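Local coordinates for protein polymerase subunit PA (Dhori virus, PDB 4CGS) that forms the N-terminal domain of a viral polymerase subunit that probably binds RNA, the counterpart of the cap-snatching domain of other orthomyxoviruses, at residues S10-S13 / E14-A17; W16-S19 / E20-K23; Q129-P132 / I133-E136; Q142-D145 / V146-F149; V151-Y154 / N155-E159. One frame throughout, in Å; residues are numbered along the deposited sequence. Where two conformers were deposited one is given.

Contact 1 of 5, residues S10-S13 / E14-A17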
loop_
_atom_site.group_PDB
_atom_site.type_symbol
_atom_site.label_atom_id
_atom_site.label_comp_id
_atom_site.label_asym_id
_atom_site.label_seq_id
_atom_site.Cartn_x
_atom_site.Cartn_y
_atom_site.Cartn_z
ATOM N N SER A 10 6.754 13.913 3.749
ATOM C CA SER A 10 5.432 13.321 3.720
ATOM C C SER A 10 5.314 11.911 4.249
ATOM O O SER A 10 4.173 11.361 4.291
ATOM C CB SER A 10 4.868 13.372 2.283
ATOM O OG SER A 10 4.848 14.650 1.700
ATOM N N ILE A 11 6.453 11.264 4.536
ATOM C CA ILE A 11 6.449 9.932 5.124
ATOM C C ILE A 11 6.718 10.094 6.593
ATOM O O ILE A 11 7.646 10.795 7.004
ATOM C CB ILE A 11 7.525 9.056 4.485
ATOM C CG1 ILE A 11 7.287 8.781 2.981
ATOM C CG2 ILE A 11 7.622 7.696 5.226
ATOM C CD1 ILE A 11 5.928 8.168 2.667
ATOM N N SER A 12 5.892 9.468 7.408
ATOM C CA SER A 12 6.157 9.607 8.872
ATOM C C SER A 12 7.492 8.968 9.310
ATOM O O SER A 12 7.967 7.982 8.721
ATOM C CB SER A 12 5.033 9.001 9.699
ATOM O OG SER A 12 5.079 7.576 9.651
ATOM N N SER A 13 8.119 9.515 10.334
ATOM C CA SER A 13 9.322 8.975 10.830
ATOM C C SER A 13 9.162 7.534 11.240
ATOM O O SER A 13 10.068 6.739 11.028
ATOM C CB SER A 13 9.865 9.836 12.004
ATOM O OG SER A 13 10.158 11.140 11.600
ATOM N N GLU A 14 8.012 7.200 11.813
ATOM C CA GLU A 14 7.825 5.796 12.317
ATOM C C GLU A 14 7.631 4.806 11.201
ATOM O O GLU A 14 8.125 3.688 11.322
ATOM C CB GLU A 14 6.740 5.740 13.391
ATOM C CG GLU A 14 5.343 6.186 12.958
ATOM C CD GLU A 14 5.014 7.676 13.053
ATOM O OE1 GLU A 14 5.945 8.502 13.034
ATOM O OE2 GLU A 14 3.779 7.948 13.145
ATOM N N ILE A 15 6.985 5.197 10.116
ATOM C CA ILE A 15 6.890 4.340 8.912
ATOM C C ILE A 15 8.243 4.156 8.253
ATOM O O ILE A 15 8.628 3.047 7.906
ATOM C CB ILE A 15 5.751 4.812 7.996
ATOM C CG1 ILE A 15 4.393 4.484 8.624
ATOM C CG2 ILE A 15 5.976 4.230 6.580
ATOM C CD1 ILE A 15 3.200 5.063 7.840
ATOM N N TRP A 16 9.023 5.234 8.145
ATOM C CA TRP A 16 10.356 5.151 7.615
ATOM C C TRP A 16 11.183 4.237 8.465
ATOM O O TRP A 16 11.915 3.357 7.937
ATOM C CB TRP A 16 10.958 6.501 7.533
ATOM C CG TRP A 16 12.303 6.609 6.873
ATOM C CD1 TRP A 16 13.539 6.783 7.472
ATOM C CD2 TRP A 16 12.548 6.635 5.470
ATOM N NE1 TRP A 16 14.470 6.896 6.565
ATOM C CE2 TRP A 16 13.973 6.825 5.316
ATOM C CE3 TRP A 16 11.767 6.488 4.359
ATOM C CZ2 TRP A 16 14.567 6.885 4.067
ATOM C CZ3 TRP A 16 12.357 6.608 3.119
ATOM C CH2 TRP A 16 13.730 6.791 2.993
ATOM N N ALA A 17 11.111 4.382 9.767
ATOM C CA ALA A 17 11.913 3.522 10.617
ATOM C C ALA A 17 11.465 2.024 10.473
ATOM O O ALA A 17 12.296 1.085 10.453
ATOM C CB ALA A 17 11.834 3.973 12.061
HETATM O O HOH W 1 2.613 6.775 10.787
#
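The indole of Trp-16 meets Ile-11 at its root, where Ile-11 CG2 stands 4.2 Å from Trp-16 CB and lies oblique to the ring. With CG anti to the backbone N (chi1 -174°), the ring runs off beyond residues 10-13 to partners of its own: Asp-4 OD1 takes the NE1 hydrogen, Arg-35 makes a cation-pi contact, and Leu-32 and Cys-39 of helix 31-44 pack against it. The second flat group, the carboxylate of Glu-14, does the reverse and folds back on Ser-12. Its chain is bent at chi2 (-87°), which brings Glu-14 CD to 3.4 Å from Ser-12 OG and Glu-14 OE1 to 3.5 Å from Ser-12 CB. One water closes this polar corner, donating to Glu-14 OE2 at 2.9 Å and bonding Ser-12 OG at 2.8 Å.

Ser-12 OG also accepts from Ile-15 N at 3.1 Å, and the side chain of Ile-15 passes close alongside this hydroxyl, Ile-15 CG1 lying 3.3 Å from Ser-12 OG. The branches of Ile-11 and Ile-15 cross at about a right angle and meet through their CG2 methyls. The first helical turn closes with a nearly straight bond (171°) from Trp-16 N to Ser-12 O. The negative Glu-14 near this helix start would probably interact favourably with the helix dipole. Ser-12 as N-cap, with Ile-11 just before it touching Trp-16 in the first turn, is the arrangement of a capped helix N terminus with a hydrophobic staple.

Contact 2 of 5, residues W16-S19 / E20-K23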
loop_
_atom_site.group_PDB
_atom_site.type_symbol
_atom_site.label_atom_id
_atom_site.label_comp_id
_atom_site.label_asym_id
_atom_site.label_seq_id
_atom_site.Cartn_x
_atom_site.Cartn_y
_atom_site.Cartn_z
ATOM N N TRP A 16 9.023 5.234 8.145
ATOM C CA TRP A 16 10.356 5.151 7.615
ATOM C C TRP A 16 11.183 4.237 8.465
ATOM O O TRP A 16 11.915 3.357 7.937
ATOM C CB TRP A 16 10.958 6.501 7.533
ATOM C CG TRP A 16 12.303 6.609 6.873
ATOM C CD1 TRP A 16 13.539 6.783 7.472
ATOM C CD2 TRP A 16 12.548 6.635 5.470
ATOM N NE1 TRP A 16 14.470 6.896 6.565
ATOM C CE2 TRP A 16 13.973 6.825 5.316
ATOM C CE3 TRP A 16 11.767 6.488 4.359
ATOM C CZ2 TRP A 16 14.567 6.885 4.067
ATOM C CZ3 TRP A 16 12.357 6.608 3.119
ATOM C CH2 TRP A 16 13.730 6.791 2.993
ATOM N N ALA A 17 11.111 4.382 9.767
ATOM C CA ALA A 17 11.913 3.522 10.617
ATOM C C ALA A 17 11.465 2.024 10.473
ATOM O O ALA A 17 12.296 1.085 10.453
ATOM C CB ALA A 17 11.834 3.973 12.061
ATOM N N LEU A 18 10.179 1.778 10.465
ATOM C CA LEU A 18 9.647 0.442 10.353
ATOM C C LEU A 18 10.136 -0.236 9.037
ATOM O O LEU A 18 10.365 -1.456 8.976
ATOM C CB LEU A 18 8.098 0.406 10.491
ATOM C CG LEU A 18 7.521 -1.028 10.562
ATOM C CD1 LEU A 18 8.239 -1.938 11.592
ATOM C CD2 LEU A 18 6.020 -1.035 10.754
ATOM N N SER A 19 10.248 0.551 7.987
ATOM C CA SER A 19 10.725 0.025 6.720
ATOM C C SER A 19 12.114 -0.577 6.776
ATOM O O SER A 19 12.505 -1.325 5.870
ATOM C CB SER A 19 10.658 1.033 5.596
ATOM O OG SER A 19 11.645 1.998 5.674
ATOM N N GLU A 20 12.894 -0.289 7.808
ATOM C CA GLU A 20 14.219 -1.021 7.944
ATOM C C GLU A 20 14.066 -2.528 8.165
ATOM O O GLU A 20 14.989 -3.349 7.978
ATOM C CB GLU A 20 14.864 -0.531 9.190
ATOM C CG GLU A 20 15.399 0.879 9.058
ATOM C CD GLU A 20 16.110 1.357 10.341
ATOM O OE1 GLU A 20 15.868 0.734 11.412
ATOM O OE2 GLU A 20 16.900 2.332 10.267
ATOM N N THR A 21 12.837 -3.000 8.487
ATOM C CA THR A 21 12.602 -4.459 8.692
ATOM C C THR A 21 12.395 -5.194 7.375
ATOM O O THR A 21 12.321 -6.419 7.374
ATOM C CB THR A 21 11.334 -4.724 9.549
ATOM O OG1 THR A 21 10.119 -4.259 8.906
ATOM C CG2 THR A 21 11.480 -4.134 11.006
ATOM N N SER A 22 12.247 -4.432 6.273
ATOM C CA SER A 22 12.052 -4.965 4.985
ATOM C C SER A 22 13.279 -5.065 4.030
ATOM O O SER A 22 13.972 -4.136 3.737
ATOM C CB SER A 22 10.991 -4.141 4.303
ATOM O OG SER A 22 10.801 -4.684 3.029
ATOM N N LYS A 23 13.530 -6.293 3.550
ATOM C CA LYS A 23 14.554 -6.571 2.553
ATOM C C LYS A 23 14.108 -6.257 1.150
ATOM O O LYS A 23 14.935 -6.287 0.232
ATOM C CB LYS A 23 14.995 -8.006 2.665
ATOM C CG LYS A 23 15.437 -8.440 4.049
ATOM C CD LYS A 23 16.701 -9.260 3.991
ATOM C CE LYS A 23 17.326 -9.446 5.374
ATOM N NZ LYS A 23 16.690 -10.590 6.106
#
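Thr-21 grips Leu-18 O with two donors, its own backbone N and its hydroxyl, and this is the tight part of the contact. The OG1 bond is the shorter, 2.8 Å from Thr-21 OG1 to Leu-18 O, and it arrives nearly along the C=O axis. Thr-21 N, at 3.0 Å from Leu-18 O, comes instead from above the carbonyl plane. A chi1 of 63° sets Thr-21 OG1 between the backbone N and the carbonyl carbon, and turns the hydroxyl back over the chain; Thr-21 CG2 is left to touch Leu-18 CD1 at 4.0 Å.

The backbone follows the same tight pattern. Glu-20 N bonds Ala-17 O at 3.0 Å and Ser-22 N bonds Ser-19 O at 3.1 Å, each donor well above the acceptor's plane (58° and 61°), the geometry of successive i+3 to i turns, as in a 3-10 helix. Ser-19 adds a side-chain bond of 2.7 Å from its OG to Trp-16 O.

The Ala-17/Glu-20 side is exposed and has no side-chain hydrogen bonds across the contact. The extended glutamate, which touches Arg-35, passes its CB at 3.3 Å and its CG at 3.4 Å from Ala-17 O, contacts of carbon on oxygen.

The buried serines face inward. Ser-19 OG is also bonded to Arg-35 NE and Ser-22 OG to Glu-38 OE2, both on helix 31-44, while Trp-25 NE1 bonds Ser-19 O. Trp-65, from a loop, packs on Leu-18, Ser-19 and Ser-22, so the end of helix 13-18 and the turn after it pack against both that loop and helix 31-44.

Contact 3 of 5, residues Q129-P132 / I133-E136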
loop_
_atom_site.group_PDB
_atom_site.type_symbol
_atom_site.label_atom_id
_atom_site.label_comp_id
_atom_site.label_asym_id
_atom_site.label_seq_id
_atom_site.Cartn_x
_atom_site.Cartn_y
_atom_site.Cartn_z
ATOM N N GLN A 129 -4.244 8.838 -8.875
ATOM C CA GLN A 129 -5.280 8.157 -9.664
ATOM C C GLN A 129 -5.614 6.770 -9.091
ATOM O O GLN A 129 -4.767 6.128 -8.522
ATOM C CB GLN A 129 -4.881 8.021 -11.155
ATOM C CG GLN A 129 -4.636 9.373 -11.784
ATOM C CD GLN A 129 -5.872 9.838 -12.497
ATOM O OE1 GLN A 129 -6.129 9.436 -13.624
ATOM N NE2 GLN A 129 -6.671 10.641 -11.834
ATOM N N MET A 130 -6.857 6.332 -9.285
ATOM C CA MET A 130 -7.315 5.064 -8.807
ATOM C C MET A 130 -7.904 4.285 -9.970
ATOM O O MET A 130 -8.690 4.832 -10.763
ATOM C CB MET A 130 -8.422 5.225 -7.760
ATOM C CG MET A 130 -7.984 5.885 -6.495
ATOM S SD MET A 130 -9.379 6.410 -5.434
ATOM C CE MET A 130 -10.216 7.746 -6.519
ATOM N N SER A 131 -7.615 2.978 -10.089
ATOM C CA SER A 131 -8.247 2.137 -11.118
ATOM C C SER A 131 -9.746 2.099 -10.872
ATOM O O SER A 131 -10.237 2.331 -9.771
ATOM C CB SER A 131 -7.715 0.741 -11.115
ATOM O OG SER A 131 -8.260 -0.050 -10.097
ATOM N N PRO A 132 -10.520 1.717 -11.918
ATOM C CA PRO A 132 -11.996 1.699 -11.760
ATOM C C PRO A 132 -12.415 0.752 -10.623
ATOM O O PRO A 132 -13.335 1.064 -9.846
ATOM C CB PRO A 132 -12.450 1.206 -13.113
ATOM C CG PRO A 132 -11.434 1.793 -14.065
ATOM C CD PRO A 132 -10.118 1.688 -13.350
ATOM N N ILE A 133 -11.840 -0.458 -10.543
ATOM C CA ILE A 133 -12.196 -1.377 -9.477
ATOM C C ILE A 133 -11.785 -0.871 -8.095
ATOM O O ILE A 133 -12.515 -1.033 -7.130
ATOM C CB ILE A 133 -11.567 -2.760 -9.672
ATOM C CG1 ILE A 133 -12.353 -3.482 -10.805
ATOM C CG2 ILE A 133 -11.537 -3.604 -8.348
ATOM C CD1 ILE A 133 -13.606 -4.166 -10.301
ATOM N N THR A 134 -10.670 -0.152 -8.027
ATOM C CA THR A 134 -10.227 0.452 -6.807
ATOM C C THR A 134 -11.248 1.506 -6.324
ATOM O O THR A 134 -11.614 1.546 -5.158
ATOM C CB THR A 134 -8.854 1.080 -7.001
ATOM O OG1 THR A 134 -7.965 0.054 -7.409
ATOM C CG2 THR A 134 -8.340 1.749 -5.759
ATOM N N ARG A 135 -11.665 2.379 -7.224
ATOM C CA ARG A 135 -12.632 3.433 -6.882
ATOM C C ARG A 135 -13.962 2.893 -6.420
ATOM O O ARG A 135 -14.656 3.536 -5.647
ATOM C CB ARG A 135 -12.881 4.362 -8.117
ATOM C CG ARG A 135 -11.653 4.994 -8.658
ATOM C CD ARG A 135 -12.058 5.899 -9.768
ATOM N NE ARG A 135 -12.670 5.353 -10.945
ATOM C CZ ARG A 135 -12.146 5.319 -12.181
ATOM N NH1 ARG A 135 -10.855 5.510 -12.455
ATOM N NH2 ARG A 135 -12.974 4.963 -13.181
ATOM N N GLU A 136 -14.356 1.724 -6.922
ATOM C CA GLU A 136 -15.597 1.145 -6.533
ATOM C C GLU A 136 -15.507 0.405 -5.220
ATOM O O GLU A 136 -16.454 0.397 -4.439
ATOM C CB GLU A 136 -16.066 0.180 -7.632
ATOM C CG GLU A 136 -17.314 -0.590 -7.294
ATOM C CD GLU A 136 -18.575 0.268 -7.196
ATOM O OE1 GLU A 136 -18.736 1.192 -8.037
ATOM O OE2 GLU A 136 -19.401 -0.004 -6.267
#
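Ser-131 OG is held by several groups at once: Thr-134 OG1 donates to it at 2.7 Å, Thr-134 N donates at 3.2 Å from the same OG, and Asp-112 OD1 is hydrogen-bonded to it from a loop. The bond from Thr-134 N is the capping bond that makes Ser-131 the N-cap of helix 132-137.

Arg-135 wraps back over the same turn. Bent at chi3 (-63°), its chain brings the guanidinium down on Pro-132, whose CA lies 3.6 Å beneath one face, over its centre. Arg-135 NH1 donates to Met-130 O at 2.8 Å, with an angle of 140° at the hydrogen and the oxygen tilted 28° from the guanidinium plane. Nearer the backbone, Arg-135 CG is pressed to 3.4 Å from Met-130 CB, and the Met-130 methyl CE lies 3.8 Å from the same CG.

Arg-123 N, on strand 119-125, bonds Thr-134 OG1, so donors run in series from Arg-123 through Thr-134 to Ser-131. Both hydroxyls are thereby fixed in rotation, and the serine proton is probably directed at Asp-112. Asp-112 OD2 also takes the helix N-H of Ile-133, and its negative charge is probably favoured at this helix N terminus.

Contact 4 of 5, residues Q142-D145 / V146-F149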
loop_
_atom_site.group_PDB
_atom_site.type_symbol
_atom_site.label_atom_id
_atom_site.label_comp_id
_atom_site.label_asym_id
_atom_site.label_seq_id
_atom_site.Cartn_x
_atom_site.Cartn_y
_atom_site.Cartn_z
ATOM N N GLN A 142 -12.222 6.513 2.429
ATOM C CA GLN A 142 -10.993 5.884 2.028
ATOM C C GLN A 142 -10.360 6.472 0.788
ATOM O O GLN A 142 -9.159 6.716 0.751
ATOM C CB GLN A 142 -11.245 4.385 1.806
ATOM C CG GLN A 142 -11.633 3.598 3.059
ATOM C CD GLN A 142 -11.966 2.181 2.748
ATOM O OE1 GLN A 142 -12.834 1.961 1.880
ATOM N NE2 GLN A 142 -11.359 1.216 3.426
ATOM N N ARG A 143 -11.175 6.746 -0.223
ATOM C CA ARG A 143 -10.641 7.392 -1.406
ATOM C C ARG A 143 -10.021 8.756 -1.138
ATOM O O ARG A 143 -8.940 9.077 -1.602
ATOM C CB ARG A 143 -11.722 7.524 -2.547
ATOM C CG ARG A 143 -12.271 6.222 -3.016
ATOM C CD ARG A 143 -13.057 6.358 -4.247
ATOM N NE ARG A 143 -14.163 7.287 -4.175
ATOM C CZ ARG A 143 -15.378 6.968 -3.763
ATOM N NH1 ARG A 143 -15.672 5.746 -3.339
ATOM N NH2 ARG A 143 -16.325 7.892 -3.741
ATOM N N GLN A 144 -10.696 9.514 -0.298
ATOM C CA GLN A 144 -10.176 10.820 0.120
ATOM C C GLN A 144 -8.889 10.702 0.883
ATOM O O GLN A 144 -7.960 11.443 0.557
ATOM C CB GLN A 144 -11.260 11.563 0.920
ATOM C CG GLN A 144 -12.422 12.162 0.127
ATOM C CD GLN A 144 -11.923 13.437 -0.543
ATOM O OE1 GLN A 144 -11.953 14.543 0.043
ATOM N NE2 GLN A 144 -11.415 13.280 -1.724
ATOM N N ASP A 145 -8.815 9.801 1.844
ATOM C CA ASP A 145 -7.619 9.719 2.657
ATOM C C ASP A 145 -6.438 9.214 1.867
ATOM O O ASP A 145 -5.304 9.728 1.977
ATOM C CB ASP A 145 -7.855 8.843 3.856
ATOM C CG ASP A 145 -8.746 9.438 4.921
ATOM O OD1 ASP A 145 -9.021 10.668 4.868
ATOM O OD2 ASP A 145 -9.234 8.654 5.756
ATOM N N VAL A 146 -6.656 8.185 1.059
ATOM C CA VAL A 146 -5.590 7.630 0.218
ATOM C C VAL A 146 -5.113 8.680 -0.827
ATOM O O VAL A 146 -3.907 8.912 -0.948
ATOM C CB VAL A 146 -6.044 6.346 -0.474
ATOM C CG1 VAL A 146 -5.092 5.937 -1.593
ATOM C CG2 VAL A 146 -6.306 5.254 0.532
ATOM N N THR A 147 -6.017 9.309 -1.545
ATOM C CA THR A 147 -5.654 10.246 -2.576
ATOM C C THR A 147 -5.045 11.491 -1.966
ATOM O O THR A 147 -4.076 12.016 -2.553
ATOM C CB THR A 147 -6.888 10.638 -3.431
ATOM O OG1 THR A 147 -7.885 11.319 -2.619
ATOM C CG2 THR A 147 -7.407 9.377 -4.066
ATOM N N ASN A 148 -5.517 11.962 -0.825
ATOM C CA ASN A 148 -4.899 13.165 -0.307
ATOM C C ASN A 148 -3.446 12.890 0.081
ATOM O O ASN A 148 -2.583 13.780 -0.092
ATOM C CB ASN A 148 -5.689 13.683 0.900
ATOM C CG ASN A 148 -7.043 14.263 0.515
ATOM O OD1 ASN A 148 -7.248 14.607 -0.629
ATOM N ND2 ASN A 148 -7.996 14.282 1.459
ATOM N N PHE A 149 -3.162 11.715 0.622
ATOM C CA PHE A 149 -1.778 11.352 0.929
ATOM C C PHE A 149 -0.949 11.261 -0.339
ATOM O O PHE A 149 0.120 11.854 -0.419
ATOM C CB PHE A 149 -1.724 10.020 1.674
ATOM C CG PHE A 149 -0.355 9.411 1.696
ATOM C CD1 PHE A 149 0.738 10.105 2.260
ATOM C CD2 PHE A 149 -0.109 8.213 1.032
ATOM C CE1 PHE A 149 2.024 9.554 2.182
ATOM C CE2 PHE A 149 1.151 7.701 0.981
ATOM C CZ PHE A 149 2.209 8.348 1.550
HETATM O O HOH W 2 -8.425 13.077 3.774
#
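Thr-147 crouches over the carbonyl of Arg-143, and every atom of its side chain meets that oxygen. Thr-147 CB starts 3.2 Å from Arg-143 O. From there the two branches part: OG1, flanked by both backbone arms of its residue at a chi1 of 63°, donates to Arg-143 O at 2.7 Å and also lies 3.2 Å from Gln-144 O, whereas CG2 is strained against Arg-143 O, closer than a relaxed methyl contact, though its exact distance is doubtful. Thr-147 CG2 also packs on Met-130 SD. Since Thr-147 N donates to it too, Arg-143 O accepts two bonds, and these approach from opposite faces of the carbonyl plane.

A hydroxyl four residues on that shares its carbonyl with the backbone N-H is a familiar way for threonine to fold onto an alpha-helix, here helix 140-157. The regular i+4 to i bonds continue on both sides of it; Val-146 N to Gln-142 O is the straightest at 169°. Val-146 CG2 lies 3.2 Å from that Gln-142 O. This valine also packs on Val-44, and Phe-149, with CG anti to its backbone N, carries its ring toward Ile-40 and Thr-43; both reach helix 31-44.

Toward solvent, a water spans one turn, donating to Asp-145 OD1 at 2.7 Å and accepting from Asn-148 ND2. Asn-148 has two conformers, which makes this second leg less certain. The ends of Gln-142 and Arg-143 turn from the contact, bonding Asp-139 N and Leu-138 O among others.

Contact 5 of 5, residues V151-Y154 / N155-E159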
loop_
_atom_site.group_PDB
_atom_site.type_symbol
_atom_site.label_atom_id
_atom_site.label_comp_id
_atom_site.label_asym_id
_atom_site.label_seq_id
_atom_site.Cartn_x
_atom_site.Cartn_y
_atom_site.Cartn_z
ATOM N N VAL A 151 -1.311 12.640 -3.282
ATOM C CA VAL A 151 -1.093 13.950 -3.848
ATOM C C VAL A 151 -0.122 14.762 -3.016
ATOM O O VAL A 151 0.646 15.589 -3.607
ATOM C CB VAL A 151 -2.452 14.682 -3.971
ATOM C CG1 VAL A 151 -2.225 16.214 -4.008
ATOM C CG2 VAL A 151 -3.314 14.019 -5.078
ATOM N N THR A 152 -0.121 14.624 -1.727
ATOM C CA THR A 152 0.835 15.305 -0.888
ATOM C C THR A 152 2.270 14.855 -1.192
ATOM O O THR A 152 3.177 15.704 -1.426
ATOM C CB THR A 152 0.529 15.068 0.619
ATOM O OG1 THR A 152 -0.774 15.549 0.894
ATOM C CG2 THR A 152 1.501 15.777 1.503
ATOM N N ILE A 153 2.528 13.564 -1.200
ATOM C CA ILE A 153 3.872 13.104 -1.512
ATOM C C ILE A 153 4.275 13.322 -2.963
ATOM O O ILE A 153 5.415 13.697 -3.266
ATOM C CB ILE A 153 4.124 11.664 -1.082
ATOM C CG1 ILE A 153 5.637 11.339 -1.147
ATOM C CG2 ILE A 153 3.245 10.602 -1.725
ATOM C CD1 ILE A 153 6.112 10.225 -0.251
ATOM N N TYR A 154 3.341 13.243 -3.897
ATOM C CA TYR A 154 3.581 13.563 -5.303
ATOM C C TYR A 154 4.032 15.021 -5.422
ATOM O O TYR A 154 5.042 15.317 -6.063
ATOM C CB TYR A 154 2.311 13.361 -6.080
ATOM C CG TYR A 154 2.387 13.701 -7.535
ATOM C CD1 TYR A 154 3.072 12.985 -8.425
ATOM C CD2 TYR A 154 1.614 14.758 -8.032
ATOM C CE1 TYR A 154 3.051 13.273 -9.798
ATOM C CE2 TYR A 154 1.661 15.090 -9.365
ATOM C CZ TYR A 154 2.383 14.334 -10.260
ATOM O OH TYR A 154 2.366 14.653 -11.603
ATOM N N ASN A 155 3.267 15.928 -4.842
ATOM C CA ASN A 155 3.637 17.350 -4.896
ATOM C C ASN A 155 4.961 17.664 -4.204
ATOM O O ASN A 155 5.693 18.541 -4.652
ATOM C CB ASN A 155 2.483 18.212 -4.454
ATOM C CG ASN A 155 1.465 18.321 -5.537
ATOM O OD1 ASN A 155 1.829 18.615 -6.689
ATOM N ND2 ASN A 155 0.173 18.096 -5.160
ATOM N N GLU A 156 5.287 16.964 -3.142
ATOM C CA GLU A 156 6.622 17.108 -2.499
ATOM C C GLU A 156 7.707 16.613 -3.455
ATOM O O GLU A 156 8.749 17.252 -3.612
ATOM C CB GLU A 156 6.699 16.312 -1.183
ATOM C CG GLU A 156 8.104 16.450 -0.591
ATOM C CD GLU A 156 8.343 15.615 0.641
ATOM O OE1 GLU A 156 7.412 14.919 1.135
ATOM O OE2 GLU A 156 9.501 15.686 1.126
ATOM N N SER A 157 7.491 15.482 -4.101
ATOM C CA SER A 157 8.472 14.874 -4.957
ATOM C C SER A 157 8.774 15.745 -6.184
ATOM O O SER A 157 9.911 15.687 -6.668
ATOM C CB SER A 157 7.958 13.486 -5.300
ATOM O OG SER A 157 7.771 12.662 -4.113
ATOM N N LEU A 158 7.832 16.565 -6.626
ATOM C CA LEU A 158 8.046 17.434 -7.807
ATOM C C LEU A 158 8.999 18.556 -7.458
ATOM O O LEU A 158 9.558 19.195 -8.356
ATOM C CB LEU A 158 6.722 18.061 -8.249
ATOM C CG LEU A 158 5.767 17.150 -9.047
ATOM C CD1 LEU A 158 4.368 17.723 -9.071
ATOM C CD2 LEU A 158 6.337 16.990 -10.428
ATOM N N GLU A 159 9.198 18.835 -6.166
ATOM C CA GLU A 159 10.140 19.931 -5.747
ATOM C C GLU A 159 11.600 19.566 -5.830
ATOM O O GLU A 159 12.449 20.469 -5.714
ATOM C CB GLU A 159 9.815 20.291 -4.328
ATOM C CG GLU A 159 8.433 20.954 -4.183
ATOM C CD GLU A 159 8.372 22.274 -4.970
ATOM O OE1 GLU A 159 9.273 23.116 -4.949
ATOM O OE2 GLU A 159 7.379 22.542 -5.619
#
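From Val-151 to Leu-158 the backbone keeps i+4 to i bonding, Asn-155 N reaching Val-151 O at 2.9 Å and, less straight at 137°, Leu-158 N reaching Tyr-154 O at 3.1 Å. The side chains add a CH-pi contact: Leu-158 CD1 sits over one face of the Tyr-154 ring, 4.2 Å from the ring centroid and 27° off its normal. The methyl is displaced toward one edge, where Tyr-154 CE2 is 3.8 Å from Leu-158 CD1. A chi1 of 178° makes this possible, swinging the ring along the helix toward the later turn.

On the neighbouring side Asn-155 and Val-151 lie side by side, pointing the same way. Asn-155 ND2 comes to 3.3 Å from Val-151 CG1 and 3.0 Å from Val-151 O, a close polar pair.

Ser-157, in the conformer described, folds its hydroxyl onto the preceding turn: OG donates to Ile-153 O at 2.7 Å. Ser-157 N bonds the same oxygen from the opposite face of the carbonyl plane, so that acceptor is used twice.

Two parts of the fold close round this end of helix 140-157. Helix 162-166 turns back on it, Leu-163 touching Tyr-154 and Leu-158, and Leu-162 and Met-166 touching Ser-157. The N-terminal loop lies across Ile-153 and Glu-156, whose carboxylate bonds Ser-10 OG and Lys-9 N.

Each contact is local, closing a single turn or a few successive turns. Contact 1 opens helix 13-18 and contact 2 follows it into the turns beyond; they overlap at Trp-16 and Ala-17, with centres about 9 Å apart. Contact 3, about 26 Å from contact 1 between centres and across the chain's centre, starts helix 132-137 after the last sheet strand. Contacts 4 and 5 then follow in series along helix 140-157, about 14 Å apart between centres. Met-130 joins contact 3 to contact 4 by packing on Arg-143 and Thr-147. Residues 10 and 11 reach the same helix, Ser-10 bonding Glu-156 of contact 5 and Ile-11 meeting both Ile-153 there and Phe-149 of contact 4.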